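Local coordinates for peroxisomal membrane protein LPX1 (Saccharomyces cerevisiae, PDB 2Y6U), which hydrolyses lipid esters in the peroxisome, with acyl esterase, lipase and phospholipase A activity, at residues 100-103 with 104-107; 233-236 with 237-241; 257-260 with 261-265. All coordinates share one frame; numbering follows the deposited sequence. Where two conformers were deposited one is given.

Contact 1 (100-103 with 104-107); sequences SAVR and NRGR
Ser-100 to Arg-103 and Asn-104 to Arg-107 meet in a local contact at the C-terminal end of helix 98-103, where the chain turns off into the loop leading to helix 114-125. Asn-104 N still makes a helical bond to Ser-100 O (2.9 Å), whereas Arg-105 N bonds to Val-102 O at 3.3 Å from well above that carbonyl's plane, a sign that the helix is unwinding. Asparagine suits this exit because its amide both accepts and donates. With CG beside its own backbone N (chi1 -70°), OD1 receives Arg-107 NH1 at 3.1 Å in the carbonyl plane, while ND2 binds the main-chain oxygens of Glu-32 and Val-95. The long, straight chain of Arg-107 brings a face of its guanidinium over Arg-103 O, which is 3.4 Å from NH1. Arg-103 and Arg-107 both form salt bridges with the Glu-32 carboxylate, which would offset their like charges. Arg-105 folds back, its CG 3.0 Å from Val-102 O, and carries its guanidinium to the carbonyls of Thr-255 and Lys-256. A water donates to both Arg-103 O and Arg-105 O. Gly-106, whose O meets Arg-363 of the second subunit, takes a positive phi (86°); a CB here would press on the carbonyl O before it, which favours glycine. With the 2.8 Å bond from Arg-107 N to Asn-104 O, this makes residues 104-107 a type II beta turn after a helix end.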
ATOM      1  N   SER A 100      13.109  11.809  13.014  1.00 27.07           N
ATOM      2  CA  SER A 100      11.845  12.100  12.394  1.00 27.10           C
ATOM      3  C   SER A 100      10.957  12.864  13.357  1.00 26.99           C
ATOM      4  O   SER A 100      10.372  13.875  12.980  1.00 27.65           O
ATOM      5  CB  SER A 100      11.130  10.826  11.986  1.00 25.02           C
ATOM      6  OG  SER A 100      11.863  10.197  10.918  1.00 28.97           O
ATOM      7  N   ALA A 101      11.016  12.476  14.642  1.00 27.66           N
ATOM      8  CA  ALA A 101      10.258  13.187  15.671  1.00 28.31           C
ATOM      9  C   ALA A 101      10.671  14.622  15.788  1.00 29.63           C
ATOM     10  O   ALA A 101       9.853  15.506  15.983  1.00 30.98           O
ATOM     11  CB  ALA A 101      10.386  12.491  17.087  1.00 26.58           C
ATOM     12  N   VAL A 102      11.981  14.867  15.723  1.00 30.50           N
ATOM     13  CA  VAL A 102      12.482  16.221  15.764  1.00 34.27           C
ATOM     14  C   VAL A 102      11.904  17.018  14.573  1.00 34.22           C
ATOM     15  O   VAL A 102      11.438  18.145  14.766  1.00 32.39           O
ATOM     16  CB  VAL A 102      14.057  16.225  15.827  1.00 35.89           C
ATOM     17  CG1 VAL A 102      14.684  17.670  15.730  1.00 36.28           C
ATOM     18  CG2 VAL A 102      14.561  15.457  17.159  1.00 34.20           C
ATOM     19  N   ARG A 103      11.961  16.463  13.373  1.00 31.63           N
ATOM     20  CA  ARG A 103      11.426  17.203  12.190  1.00 35.19           C
ATOM     21  C   ARG A 103       9.926  17.522  12.359  1.00 32.77           C
ATOM     22  O   ARG A 103       9.485  18.559  11.906  1.00 34.77           O
ATOM     23  CB  ARG A 103      11.476  16.394  10.908  1.00 34.80           C
ATOM     24  CG  ARG A 103      12.775  16.282  10.130  1.00 43.11           C
ATOM     25  CD  ARG A 103      13.253  17.473   9.446  1.00 50.95           C
ATOM     26  NE  ARG A 103      12.618  17.882   8.192  1.00 56.77           N
ATOM     27  CZ  ARG A 103      13.249  18.662   7.287  1.00 55.96           C
ATOM     28  NH1 ARG A 103      14.510  18.964   7.467  1.00 57.99           N
ATOM     29  NH2 ARG A 103      12.673  19.078   6.167  1.00 55.38           N
ATOM     30  N   ASN A 104       9.207  16.569  12.985  1.00 29.81           N
ATOM     31  CA  ASN A 104       7.769  16.574  13.126  1.00 29.21           C
ATOM     32  C   ASN A 104       7.294  17.252  14.449  1.00 32.02           C
ATOM     33  O   ASN A 104       6.080  17.289  14.732  1.00 31.24           O
ATOM     34  CB  ASN A 104       7.245  15.159  13.061  1.00 25.07           C
ATOM     35  CG  ASN A 104       7.378  14.579  11.673  1.00 24.88           C
ATOM     36  OD1 ASN A 104       7.207  15.316  10.720  1.00 26.48           O
ATOM     37  ND2 ASN A 104       7.611  13.290  11.566  1.00 22.60           N
ATOM     38  N   ARG A 105       8.207  17.927  15.142  1.00 34.16           N
ATOM     39  CA  ARG A 105       7.815  18.640  16.360  1.00 36.66           C
ATOM     40  C   ARG A 105       6.632  19.539  16.141  1.00 37.19           C
ATOM     41  O   ARG A 105       6.631  20.419  15.275  1.00 36.72           O
ATOM     42  CB  ARG A 105       9.002  19.427  16.983  1.00 41.03           C
ATOM     43  CG  ARG A 105      10.087  18.443  17.472  1.00 49.83           C
ATOM     44  CD  ARG A 105       9.846  17.848  18.906  1.00 58.30           C
ATOM     45  NE  ARG A 105      11.070  17.702  19.749  1.00 62.38           N
ATOM     46  CZ  ARG A 105      11.643  16.528  20.109  1.00 61.79           C
ATOM     47  NH1 ARG A 105      11.162  15.343  19.672  1.00 50.62           N
ATOM     48  NH2 ARG A 105      12.733  16.547  20.901  1.00 66.20           N
ATOM     49  N   GLY A 106       5.606  19.362  16.982  1.00 36.28           N
ATOM     50  CA  GLY A 106       4.381  20.164  16.916  1.00 36.21           C
ATOM     51  C   GLY A 106       3.313  19.627  15.930  1.00 33.32           C
ATOM     52  O   GLY A 106       2.225  20.141  15.936  1.00 34.83           O
ATOM     53  N   ARG A 107       3.673  18.698  15.048  1.00 30.23           N
ATOM     54  CA  ARG A 107       2.755  18.142  14.062  1.00 31.50           C
ATOM     55  C   ARG A 107       2.090  16.848  14.450  1.00 30.27           C
ATOM     56  O   ARG A 107       1.073  16.493  13.841  1.00 29.13           O
ATOM     57  CB  ARG A 107       3.471  17.788  12.766  1.00 31.03           C
ATOM     58  CG  ARG A 107       4.174  18.950  12.095  1.00 35.03           C
ATOM     59  CD  ARG A 107       4.971  18.403  10.868  1.00 38.55           C
ATOM     60  NE  ARG A 107       5.763  19.522  10.298  1.00 47.98           N
ATOM     61  CZ  ARG A 107       6.879  19.327   9.588  1.00 51.16           C
ATOM     62  NH1 ARG A 107       7.329  18.080   9.354  1.00 44.34           N
ATOM     63  NH2 ARG A 107       7.561  20.376   9.150  1.00 52.84           N
TER
HETATM   64  O   HOH W   1       8.091  20.514  12.937  1.00 55.50           O

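Contact 2 (233-236 with 237-241); sequences QNII and DFERT
Gln-233 and Asp-237, one turn apart on helix 229-239, reach across each other with their amide and carboxylate planes 41° apart. Gln-233 starts with CG anti to its backbone N (chi1 -172°) and then bends at chi2, which swings NE2 over to Asp-237 OD2 at 3.1 Å. The bond is nearly straight and lies in the amide plane, yet it meets the carboxylate from above its own plane. The other oxygen serves Arg-240: Asp-237 OD1 takes its NH1 at 2.9 Å through the anti lone pair, in the plane of the guanidinium, as a salt bridge. A water accepts from Gln-233 NE2 and Arg-240 NH2 and donates to Asp-237 OD1, joining all three side chains. Glutamine and arginine have the reach, and the short carboxylate between them offers an oxygen to each.

This helix belongs to the region between strands 164-168 and 286-292, where alpha/beta hydrolases commonly insert their lid. Ile-236 and Arg-240 cross at a slant, with CG2 of Ile-236 3.4 Å from Arg-240 NH2, and that nitrogen also forms a salt bridge with Glu-211. Ile-236 O lies over one face of the same guanidinium and accepts a weak bond from Arg-240 N, 3.4 Å away, as well as one from the Tyr-214 hydroxyl. Ile-235 and Glu-239 run side by side in the same direction, Ile-235 CG2 4.1 Å from Glu-239 CG. Both isoleucines pack on Met-218 of helix 211-220, while the Glu-239 carboxylate accepts the N-H of Met-257. Phe-238 turns its ring aside, to a cation-pi contact with Lys-256.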
ATOM      1  N   GLN A 233      25.796   3.823  24.719  1.00 40.69           N
ATOM      2  CA  GLN A 233      26.505   5.071  24.474  1.00 41.26           C
ATOM      3  C   GLN A 233      25.925   5.696  23.196  1.00 39.89           C
ATOM      4  O   GLN A 233      25.699   6.886  23.182  1.00 40.72           O
ATOM      5  CB  GLN A 233      28.014   4.862  24.312  1.00 42.58           C
ATOM      6  CG  GLN A 233      28.835   6.187  24.235  1.00 45.75           C
ATOM      7  CD  GLN A 233      28.696   6.996  25.499  1.00 47.39           C
ATOM      8  OE1 GLN A 233      29.029   6.503  26.566  1.00 51.31           O
ATOM      9  NE2 GLN A 233      28.240   8.249  25.390  1.00 49.24           N
ATOM     10  N   ASN A 234      25.732   4.924  22.128  1.00 38.66           N
ATOM     11  CA  ASN A 234      25.113   5.483  20.898  1.00 38.47           C
ATOM     12  C   ASN A 234      23.711   6.050  21.140  1.00 37.81           C
ATOM     13  O   ASN A 234      23.378   7.115  20.612  1.00 37.60           O
ATOM     14  CB  ASN A 234      24.977   4.435  19.845  1.00 38.18           C
ATOM     15  CG  ASN A 234      26.279   3.992  19.318  1.00 40.76           C
ATOM     16  OD1 ASN A 234      27.331   4.694  19.503  1.00 42.57           O
ATOM     17  ND2 ASN A 234      26.259   2.805  18.653  1.00 39.32           N
ATOM     18  N   ILE A 235      22.914   5.335  21.966  1.00 36.71           N
ATOM     19  CA  ILE A 235      21.570   5.805  22.341  1.00 36.38           C
ATOM     20  C   ILE A 235      21.685   7.130  23.087  1.00 36.93           C
ATOM     21  O   ILE A 235      20.964   8.091  22.791  1.00 37.35           O
ATOM     22  CB  ILE A 235      20.787   4.756  23.161  1.00 36.96           C
ATOM     23  CG1 ILE A 235      20.374   3.579  22.266  1.00 34.95           C
ATOM     24  CG2 ILE A 235      19.576   5.403  23.827  1.00 35.08           C
ATOM     25  CD1 ILE A 235      19.903   2.290  23.043  1.00 36.97           C
ATOM     26  N   ILE A 236      22.574   7.178  24.066  1.00 37.89           N
ATOM     27  CA  ILE A 236      22.751   8.367  24.887  1.00 38.25           C
ATOM     28  C   ILE A 236      23.108   9.575  24.050  1.00 39.05           C
ATOM     29  O   ILE A 236      22.512  10.655  24.186  1.00 40.66           O
ATOM     30  CB  ILE A 236      23.776   8.109  26.025  1.00 39.86           C
ATOM     31  CG1 ILE A 236      23.166   7.154  27.074  1.00 42.05           C
ATOM     32  CG2 ILE A 236      24.265   9.458  26.640  1.00 41.32           C
ATOM     33  CD1 ILE A 236      24.233   6.393  28.049  1.00 44.95           C
ATOM     34  N   ASP A 237      24.051   9.398  23.141  1.00 39.70           N
ATOM     35  CA  ASP A 237      24.535  10.488  22.307  1.00 41.54           C
ATOM     36  C   ASP A 237      23.499  10.909  21.254  1.00 40.43           C
ATOM     37  O   ASP A 237      23.426  12.112  20.881  1.00 41.89           O
ATOM     38  CB  ASP A 237      25.867  10.093  21.634  1.00 42.33           C
ATOM     39  CG  ASP A 237      27.048  10.032  22.647  1.00 46.55           C
ATOM     40  OD1 ASP A 237      26.987  10.759  23.645  1.00 48.93           O
ATOM     41  OD2 ASP A 237      28.003   9.231  22.467  1.00 44.78           O
ATOM     42  N   PHE A 238      22.734   9.953  20.755  1.00 38.73           N
ATOM     43  CA  PHE A 238      21.775  10.241  19.643  1.00 38.48           C
ATOM     44  C   PHE A 238      20.529  10.981  20.178  1.00 38.07           C
ATOM     45  O   PHE A 238      19.991  11.891  19.546  1.00 38.46           O
ATOM     46  CB  PHE A 238      21.374   8.972  18.976  1.00 37.21           C
ATOM     47  CG  PHE A 238      20.248   9.124  17.977  1.00 36.47           C
ATOM     48  CD1 PHE A 238      20.512   9.476  16.674  1.00 40.42           C
ATOM     49  CD2 PHE A 238      18.942   8.870  18.350  1.00 35.00           C
ATOM     50  CE1 PHE A 238      19.478   9.615  15.771  1.00 39.22           C
ATOM     51  CE2 PHE A 238      17.931   9.001  17.487  1.00 38.09           C
ATOM     52  CZ  PHE A 238      18.183   9.369  16.183  1.00 37.84           C
ATOM     53  N   GLU A 239      20.086  10.584  21.367  1.00 38.71           N
ATOM     54  CA  GLU A 239      18.872  11.135  21.970  1.00 39.41           C
ATOM     55  C   GLU A 239      19.077  12.524  22.541  1.00 42.92           C
ATOM     56  O   GLU A 239      18.110  13.239  22.748  1.00 44.33           O
ATOM     57  CB  GLU A 239      18.318  10.180  23.070  1.00 38.19           C
ATOM     58  CG  GLU A 239      17.700   8.845  22.603  1.00 38.44           C
ATOM     59  CD  GLU A 239      16.384   9.056  21.775  1.00 36.64           C
ATOM     60  OE1 GLU A 239      15.762  10.154  21.952  1.00 35.67           O
ATOM     61  OE2 GLU A 239      15.933   8.094  21.048  1.00 34.66           O
ATOM     62  N   ARG A 240      20.320  12.906  22.870  1.00 45.32           N
ATOM     63  CA  ARG A 240      20.527  14.130  23.622  1.00 47.91           C
ATOM     64  C   ARG A 240      20.183  15.349  22.761  1.00 50.03           C
ATOM     65  O   ARG A 240      20.721  15.477  21.671  1.00 49.74           O
ATOM     66  CB  ARG A 240      21.991  14.209  24.075  1.00 49.34           C
ATOM     67  CG  ARG A 240      22.374  15.434  24.826  1.00 51.67           C
ATOM     68  CD  ARG A 240      23.902  15.465  25.017  1.00 53.40           C
ATOM     69  NE  ARG A 240      24.391  14.515  26.010  1.00 53.20           N
ATOM     70  CZ  ARG A 240      25.129  13.414  25.770  1.00 54.49           C
ATOM     71  NH1 ARG A 240      25.491  13.066  24.541  1.00 52.29           N
ATOM     72  NH2 ARG A 240      25.529  12.650  26.788  1.00 54.57           N
ATOM     73  N   THR A 241      19.242  16.182  23.224  1.00 52.33           N
ATOM     74  CA  THR A 241      19.000  17.519  22.657  1.00 54.80           C
ATOM     75  C   THR A 241      18.998  18.589  23.788  1.00 58.00           C
ATOM     76  O   THR A 241      18.576  18.326  24.947  1.00 57.45           O
ATOM     77  CB  THR A 241      17.710  17.623  21.772  1.00 54.50           C
ATOM     78  OG1 THR A 241      16.579  18.012  22.575  1.00 55.44           O
ATOM     79  CG2 THR A 241      17.426  16.326  20.980  1.00 49.22           C
TER
HETATM   80  O   HOH W   2      27.994  10.696  26.371  0.50 44.49           O
HETATM   81  O   HOH W   3      27.861   7.507  20.707  1.00 47.70           O

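Contact 3 (257-260 with 261-265); sequences MEQA and QNLLC
Met-257 lies just ahead of helix 259-264 and lays its side chain across that of Asn-262 at about a right angle. Its CB is still 4.8 Å from Asn-262 ND2, but CG, anti to the backbone N (chi1 -166°), closes to 3.6 Å from the same nitrogen. SD turns the chain away from the amide, and bends at chi2 (71°) and chi3 (-140°) bring CE round to 3.5 Å from Asn-262 N and 4.0 Å from Gln-261 CB. A flexible, unbranched thioether suits such a route. Asn-262 ND2 also donates to a water that reaches Met-257 O weakly.

Next in the chain, Glu-258 occupies the N-cap position. Its O accepts Asn-262 N at 3.0 Å, opening the helical bonds continued by Leu-263 N to Gln-259 O and Leu-264 N to Ala-260 O. Glu-258 and Gln-261 lie side by side, OE1 of the glutamate 3.8 Å from Gln-261 CG; a water joins Glu-258 OE2 to Gln-261 NE2, and Asn-96 binds Gln-261 OE1. Gln-259 CG runs alongside Leu-263, 4.1 Å from its CD1, and the Leu-263 side chain packs on Tyr-197, Leu-200 and Arg-201 of helix 194-202. Small Ala-260, Gln-261 and the leucines meet Phe-367, Phe-371 and Phe-374 of the second subunit. The arrangement is thus a short, N-capped helix whose flank forms part of the dimer contact with the extended C-terminal helix.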
ATOM      1  N   MET A 257      13.134  11.194  21.491  1.00 35.66           N
ATOM      2  CA  MET A 257      11.942  10.450  21.869  1.00 35.38           C
ATOM      3  C   MET A 257      11.094  11.176  22.927  1.00 36.64           C
ATOM      4  O   MET A 257      11.547  11.371  24.090  1.00 42.46           O
ATOM      5  CB  MET A 257      12.302   9.088  22.388  1.00 34.29           C
ATOM      6  CG  MET A 257      11.119   8.119  22.494  1.00 35.50           C
ATOM      7  SD  MET A 257      10.604   7.637  20.766  1.00 34.20           S
ATOM      8  CE  MET A 257       8.781   7.626  20.934  1.00 32.31           C
ATOM      9  N   GLU A 258       9.913  11.612  22.530  1.00 35.41           N
ATOM     10  CA  GLU A 258       8.960  12.295  23.422  0.50 36.62           C
ATOM     11  C   GLU A 258       8.257  11.235  24.291  1.00 36.13           C
ATOM     12  O   GLU A 258       7.788  10.212  23.784  1.00 33.29           O
ATOM     13  CB  GLU A 258       7.913  13.091  22.595  0.50 37.51           C
ATOM     14  CG  GLU A 258       8.419  14.333  21.800  0.50 38.97           C
ATOM     15  CD  GLU A 258       7.616  14.577  20.552  0.50 39.46           C
ATOM     16  OE1 GLU A 258       7.817  13.864  19.503  0.50 34.87           O
ATOM     17  OE2 GLU A 258       6.708  15.399  20.631  0.50 41.11           O
ATOM     18  N   GLN A 259       8.145  11.476  25.607  1.00 37.90           N
ATOM     19  CA  GLN A 259       7.510  10.503  26.469  1.00 37.10           C
ATOM     20  C   GLN A 259       6.078  10.207  26.016  1.00 35.82           C
ATOM     21  O   GLN A 259       5.675   9.076  26.016  1.00 34.98           O
ATOM     22  CB  GLN A 259       7.438  10.986  27.920  1.00 39.16           C
ATOM     23  CG  GLN A 259       6.796   9.950  28.849  1.00 42.36           C
ATOM     24  CD  GLN A 259       7.023  10.255  30.336  1.00 47.26           C
ATOM     25  OE1 GLN A 259       6.795  11.347  30.774  1.00 46.28           O
ATOM     26  NE2 GLN A 259       7.512   9.283  31.080  1.00 46.87           N
ATOM     27  N   ALA A 260       5.282  11.231  25.713  1.00 35.68           N
ATOM     28  CA  ALA A 260       3.894  10.982  25.252  1.00 35.79           C
ATOM     29  C   ALA A 260       3.837  10.083  24.044  1.00 34.51           C
ATOM     30  O   ALA A 260       2.986   9.171  23.955  1.00 33.51           O
ATOM     31  CB  ALA A 260       3.179  12.320  24.986  1.00 37.47           C
ATOM     32  N   GLN A 261       4.765  10.292  23.092  1.00 32.43           N
ATOM     33  CA  GLN A 261       4.803   9.472  21.830  1.00 31.44           C
ATOM     34  C   GLN A 261       5.225   8.034  22.114  1.00 30.44           C
ATOM     35  O   GLN A 261       4.665   7.096  21.538  1.00 30.05           O
ATOM     36  CB  GLN A 261       5.673  10.140  20.772  1.00 28.21           C
ATOM     37  CG  GLN A 261       5.055  11.432  20.253  1.00 30.11           C
ATOM     38  CD  GLN A 261       3.749  11.202  19.539  1.00 29.66           C
ATOM     39  OE1 GLN A 261       3.531  10.145  19.013  1.00 31.19           O
ATOM     40  NE2 GLN A 261       2.893  12.199  19.509  1.00 30.14           N
ATOM     41  N   ASN A 262       6.085   7.889  23.115  1.00 31.15           N
ATOM     42  CA  ASN A 262       6.591   6.597  23.526  1.00 30.91           C
ATOM     43  C   ASN A 262       5.362   5.812  24.065  1.00 32.16           C
ATOM     44  O   ASN A 262       5.038   4.710  23.573  1.00 30.53           O
ATOM     45  CB  ASN A 262       7.708   6.795  24.578  1.00 32.63           C
ATOM     46  CG  ASN A 262       8.642   5.641  24.682  1.00 32.93           C
ATOM     47  OD1 ASN A 262       8.245   4.505  24.451  1.00 32.22           O
ATOM     48  ND2 ASN A 262       9.928   5.923  25.112  1.00 32.41           N
ATOM     49  N   LEU A 263       4.637   6.430  24.989  1.00 33.87           N
ATOM     50  CA  LEU A 263       3.465   5.839  25.616  1.00 34.16           C
ATOM     51  C   LEU A 263       2.386   5.491  24.586  1.00 34.74           C
ATOM     52  O   LEU A 263       1.778   4.427  24.676  1.00 34.28           O
ATOM     53  CB  LEU A 263       2.894   6.742  26.687  1.00 35.20           C
ATOM     54  CG  LEU A 263       3.780   6.815  27.955  1.00 37.19           C
ATOM     55  CD1 LEU A 263       3.260   7.886  28.917  1.00 35.53           C
ATOM     56  CD2 LEU A 263       3.869   5.443  28.698  1.00 37.60           C
ATOM     57  N   LEU A 264       2.139   6.399  23.629  1.00 34.25           N
ATOM     58  CA  LEU A 264       1.185   6.151  22.564  1.00 34.25           C
ATOM     59  C   LEU A 264       1.482   4.934  21.689  1.00 32.42           C
ATOM     60  O   LEU A 264       0.571   4.433  20.995  1.00 32.15           O
ATOM     61  CB  LEU A 264       1.088   7.400  21.650  1.00 34.38           C
ATOM     62  CG  LEU A 264       0.434   8.628  22.215  1.00 37.03           C
ATOM     63  CD1 LEU A 264       0.637   9.901  21.391  1.00 37.89           C
ATOM     64  CD2 LEU A 264      -1.070   8.360  22.496  1.00 38.26           C
ATOM     65  N   CYS A 265       2.725   4.452  21.688  1.00 32.85           N
ATOM     66  CA  CYS A 265       3.057   3.248  20.984  1.00 32.40           C
ATOM     67  C   CYS A 265       2.392   2.033  21.594  1.00 33.89           C
ATOM     68  O   CYS A 265       2.371   1.032  20.941  1.00 35.20           O
ATOM     69  CB  CYS A 265       4.554   2.993  21.009  1.00 34.01           C
ATOM     70  SG  CYS A 265       5.428   4.215  19.989  1.00 34.69           S
TER
HETATM   71  O   HOH W   4      10.512   8.762  26.010  1.00 34.09           O
HETATM   72  O   HOH W   5       3.933  14.933  20.316  1.00 37.94           O

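Followed from the N terminus, the three contacts come in series, neither nesting nor crossing, and each is local, made within one continuous stretch. Contact 1 ends helix 98-103, beyond strand 84-92 of the central sheet. Contact 2 closes the last turn of helix 229-239, after which strand 240-241 pairs weakly with strand 253-255, across a partly unmodelled loop, and contact 3, which spans helix 259-264, follows at once. Contacts 2 and 3 touch through Glu-239 and Met-257. Arg-105 packs on Glu-258 between contacts 1 and 3, which both touch the second subunit, while contact 2 stands about 17 Å from each, centre to centre.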